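Local coordinates for putative uncharacterized protein (Coprinopsis cinerea, PDB 3W9A), which probably hydrolyses beta-glucan chains, as the catalytic domain of a fungal glycoside hydrolase of family 131, at residues V4-Y12 and N25-Y33. Numbering follows the deposited sequence.
Sequences VWDGSFNNY and NQVGTYQWY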
loop_
_atom_site.group_PDB
_atom_site.type_symbol
_atom_site.label_atom_id
_atom_site.label_comp_id
_atom_site.label_asym_id
_atom_site.label_seq_id
_atom_site.Cartn_x
_atom_site.Cartn_y
_atom_site.Cartn_z
ATOM N N VAL A 4 2.100 -15.205 5.372
ATOM C CA VAL A 4 2.690 -14.904 6.659
ATOM C C VAL A 4 1.788 -13.933 7.415
ATOM O O VAL A 4 1.592 -14.091 8.612
ATOM C CB VAL A 4 4.114 -14.337 6.507
ATOM C CG1 VAL A 4 4.757 -14.195 7.868
ATOM C CG2 VAL A 4 4.964 -15.246 5.606
ATOM N N TRP A 5 1.230 -12.949 6.696
ATOM C CA TRP A 5 0.282 -11.991 7.269
ATOM C C TRP A 5 -0.750 -11.657 6.196
ATOM O O TRP A 5 -0.414 -11.417 4.999
ATOM C CB TRP A 5 0.996 -10.726 7.788
ATOM C CG TRP A 5 0.104 -9.562 8.089
ATOM C CD1 TRP A 5 -0.566 -9.321 9.261
ATOM C CD2 TRP A 5 -0.229 -8.481 7.207
ATOM N NE1 TRP A 5 -1.282 -8.150 9.165
ATOM C CE2 TRP A 5 -1.107 -7.622 7.909
ATOM C CE3 TRP A 5 0.127 -8.158 5.894
ATOM C CZ2 TRP A 5 -1.624 -6.450 7.349
ATOM C CZ3 TRP A 5 -0.385 -6.992 5.324
ATOM C CH2 TRP A 5 -1.254 -6.145 6.057
ATOM N N ASP A 6 -2.002 -11.689 6.626
ATOM C CA ASP A 6 -3.138 -11.477 5.738
ATOM C C ASP A 6 -3.811 -10.137 6.054
ATOM O O ASP A 6 -4.419 -9.958 7.122
ATOM C CB ASP A 6 -4.107 -12.648 5.849
ATOM C CG ASP A 6 -5.120 -12.685 4.718
ATOM O OD1 ASP A 6 -5.367 -11.647 4.084
ATOM O OD2 ASP A 6 -5.703 -13.758 4.498
ATOM N N GLY A 7 -3.652 -9.196 5.126
ATOM C CA GLY A 7 -4.269 -7.868 5.209
ATOM C C GLY A 7 -5.633 -7.766 4.553
ATOM O O GLY A 7 -6.092 -6.656 4.229
ATOM N N SER A 8 -6.290 -8.908 4.347
ATOM C CA SER A 8 -7.656 -8.931 3.833
ATOM C C SER A 8 -8.491 -7.938 4.620
ATOM O O SER A 8 -8.315 -7.813 5.824
ATOM C CB SER A 8 -8.267 -10.323 4.010
ATOM O OG SER A 8 -9.675 -10.252 3.869
ATOM N N PHE A 9 -9.387 -7.225 3.942
ATOM C CA PHE A 9 -10.302 -6.328 4.621
ATOM C C PHE A 9 -11.653 -7.012 4.882
ATOM O O PHE A 9 -12.623 -6.342 5.275
ATOM C CB PHE A 9 -10.491 -5.030 3.817
ATOM C CG PHE A 9 -9.244 -4.211 3.707
ATOM C CD1 PHE A 9 -8.685 -3.630 4.827
ATOM C CD2 PHE A 9 -8.611 -4.031 2.483
ATOM C CE1 PHE A 9 -7.522 -2.886 4.738
ATOM C CE2 PHE A 9 -7.453 -3.278 2.391
ATOM C CZ PHE A 9 -6.904 -2.712 3.521
ATOM N N ASN A 10 -11.732 -8.341 4.702
ATOM C CA ASN A 10 -13.040 -9.010 4.828
ATOM C C ASN A 10 -13.690 -8.794 6.208
ATOM O O ASN A 10 -14.898 -8.791 6.309
ATOM C CB ASN A 10 -12.952 -10.510 4.527
ATOM C CG ASN A 10 -12.736 -10.808 3.065
ATOM O OD1 ASN A 10 -12.892 -9.930 2.207
ATOM N ND2 ASN A 10 -12.368 -12.063 2.766
ATOM N N ASN A 11 -12.893 -8.622 7.257
ATOM C CA ASN A 11 -13.439 -8.440 8.606
ATOM C C ASN A 11 -13.591 -6.978 8.962
ATOM O O ASN A 11 -14.053 -6.653 10.048
ATOM C CB ASN A 11 -12.560 -9.126 9.648
ATOM C CG ASN A 11 -12.661 -10.629 9.581
ATOM O OD1 ASN A 11 -13.432 -11.179 8.796
ATOM N ND2 ASN A 11 -11.877 -11.309 10.404
ATOM N N TYR A 12 -13.211 -6.097 8.042
ATOM C CA TYR A 12 -13.317 -4.665 8.285
ATOM C C TYR A 12 -14.492 -4.152 7.483
ATOM O O TYR A 12 -14.375 -3.923 6.286
ATOM C CB TYR A 12 -12.002 -3.943 7.944
ATOM C CG TYR A 12 -10.897 -4.277 8.919
ATOM C CD1 TYR A 12 -10.658 -3.484 10.049
ATOM C CD2 TYR A 12 -10.107 -5.410 8.739
ATOM C CE1 TYR A 12 -9.629 -3.796 10.939
ATOM C CE2 TYR A 12 -9.094 -5.730 9.629
ATOM C CZ TYR A 12 -8.855 -4.936 10.723
ATOM O OH TYR A 12 -7.837 -5.301 11.597
ATOM N N ASN A 25 -4.539 -2.911 23.327
ATOM C CA ASN A 25 -5.423 -3.967 22.818
ATOM C C ASN A 25 -5.188 -4.148 21.322
ATOM O O ASN A 25 -5.933 -3.628 20.468
ATOM C CB ASN A 25 -6.876 -3.597 23.078
ATOM C CG ASN A 25 -7.836 -4.703 22.703
ATOM O OD1 ASN A 25 -7.598 -5.876 22.991
ATOM N ND2 ASN A 25 -8.934 -4.333 22.058
ATOM N N GLN A 26 -4.132 -4.886 21.011
ATOM C CA GLN A 26 -3.611 -4.907 19.662
ATOM C C GLN A 26 -4.285 -6.024 18.874
ATOM O O GLN A 26 -3.641 -7.000 18.460
ATOM C CB GLN A 26 -2.087 -5.031 19.669
ATOM C CG GLN A 26 -1.393 -3.806 20.239
ATOM C CD GLN A 26 0.099 -3.965 20.387
ATOM O OE1 GLN A 26 0.704 -3.451 21.345
ATOM N NE2 GLN A 26 0.707 -4.660 19.456
ATOM N N VAL A 27 -5.577 -5.821 18.640
ATOM C CA VAL A 27 -6.433 -6.790 17.960
ATOM C C VAL A 27 -6.450 -6.569 16.453
ATOM O O VAL A 27 -6.064 -5.507 15.956
ATOM C CB VAL A 27 -7.868 -6.809 18.544
ATOM C CG1 VAL A 27 -7.814 -7.215 20.012
ATOM C CG2 VAL A 27 -8.592 -5.457 18.389
ATOM N N GLY A 28 -6.885 -7.601 15.747
ATOM C CA GLY A 28 -7.038 -7.550 14.304
ATOM C C GLY A 28 -5.702 -7.607 13.594
ATOM O O GLY A 28 -4.690 -8.027 14.161
ATOM N N THR A 29 -5.699 -7.176 12.342
ATOM C CA THR A 29 -4.507 -7.284 11.514
ATOM C C THR A 29 -3.814 -5.962 11.180
ATOM O O THR A 29 -2.799 -5.964 10.518
ATOM C CB THR A 29 -4.879 -7.982 10.200
ATOM O OG1 THR A 29 -6.127 -7.454 9.729
ATOM C CG2 THR A 29 -5.000 -9.517 10.424
ATOM N N TYR A 30 -4.365 -4.848 11.625
ATOM C CA TYR A 30 -3.845 -3.519 11.275
ATOM C C TYR A 30 -3.757 -2.589 12.477
ATOM O O TYR A 30 -4.728 -2.436 13.218
ATOM C CB TYR A 30 -4.767 -2.859 10.259
ATOM C CG TYR A 30 -4.658 -3.375 8.849
ATOM C CD1 TYR A 30 -3.631 -2.948 8.012
ATOM C CD2 TYR A 30 -5.603 -4.241 8.326
ATOM C CE1 TYR A 30 -3.545 -3.395 6.693
ATOM C CE2 TYR A 30 -5.517 -4.684 7.007
ATOM C CZ TYR A 30 -4.489 -4.247 6.203
ATOM O OH TYR A 30 -4.383 -4.670 4.905
ATOM N N GLN A 31 -2.602 -1.944 12.628
ATOM C CA GLN A 31 -2.414 -0.889 13.623
ATOM C C GLN A 31 -2.909 0.420 13.025
ATOM O O GLN A 31 -2.625 0.734 11.875
ATOM C CB GLN A 31 -0.971 -0.737 14.005
ATOM C CG GLN A 31 -0.275 -2.028 14.364
ATOM C CD GLN A 31 1.129 -1.820 14.864
ATOM O OE1 GLN A 31 1.826 -0.893 14.461
ATOM N NE2 GLN A 31 1.566 -2.709 15.717
ATOM N N TRP A 32 -3.639 1.182 13.819
ATOM C CA TRP A 32 -4.262 2.387 13.303
ATOM C C TRP A 32 -3.989 3.502 14.320
ATOM O O TRP A 32 -4.681 3.619 15.337
ATOM C CB TRP A 32 -5.735 2.126 13.094
ATOM C CG TRP A 32 -6.582 3.308 12.703
ATOM C CD1 TRP A 32 -7.780 3.650 13.230
ATOM C CD2 TRP A 32 -6.280 4.283 11.708
ATOM N NE1 TRP A 32 -8.258 4.782 12.625
ATOM C CE2 TRP A 32 -7.356 5.184 11.674
ATOM C CE3 TRP A 32 -5.214 4.458 10.808
ATOM C CZ2 TRP A 32 -7.397 6.263 10.802
ATOM C CZ3 TRP A 32 -5.267 5.535 9.918
ATOM C CH2 TRP A 32 -6.344 6.415 9.919
ATOM N N TYR A 33 -2.909 4.233 14.069
ATOM C CA TYR A 33 -2.502 5.376 14.911
ATOM C C TYR A 33 -1.889 6.539 14.119
ATOM O O TYR A 33 -1.826 7.632 14.636
ATOM C CB TYR A 33 -1.534 4.939 16.017
ATOM C CG TYR A 33 -0.199 4.419 15.531
ATOM C CD1 TYR A 33 0.905 5.251 15.436
ATOM C CD2 TYR A 33 -0.050 3.093 15.157
ATOM C CE1 TYR A 33 2.136 4.771 14.985
ATOM C CE2 TYR A 33 1.170 2.602 14.710
ATOM C CZ TYR A 33 2.260 3.438 14.614
ATOM O OH TYR A 33 3.467 2.925 14.158
HETATM O O HOH W 1 -6.702 -9.021 7.631
HETATM O O HOH W 2 -6.889 -4.260 13.555
#
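The ring of Tyr30 fills a hollow walled by Trp5, Phe9 and Tyr12 on one flank of the beta-jelly roll. Here the end of strand 3-6 and the loop after it meet the start of strand 30-34 and the loop before it. Trp5 stands edge-on over one face of Tyr30, with planes at 82° and CH2 of Trp5 3.6 Å from CE1 of Tyr30. The Phe9 ring lies nearly parallel to Tyr30 but slid aside, with little overlap. Tyr30 points an edge at the face of Tyr12 in an offset edge-to-face pair. Tyr30 OH donates to Gly7 O at 2.7 Å, on a lone pair. Without the phenol ring, as with an alanine at Tyr30, a gap among the three rings is likely to open and Gly7 O to lose this donor. Leu81 and Val220, from the two sheets, also pack on Tyr30. Thr29 is the second bump. Its CG2 sits 3.4 Å from Asp6 O, while OG1 donates to a water that bridges to Asp6 O and Ser8 O. Thr29 N donates to Tyr12 OH at 2.9 Å. The indole edge of Trp5 reaches Thr29 because chi1 (166°) swings CG away from the backbone N. NE1 of Trp5 donates to Thr29 O at 3.0 Å, with that oxygen 8° out of the indole plane.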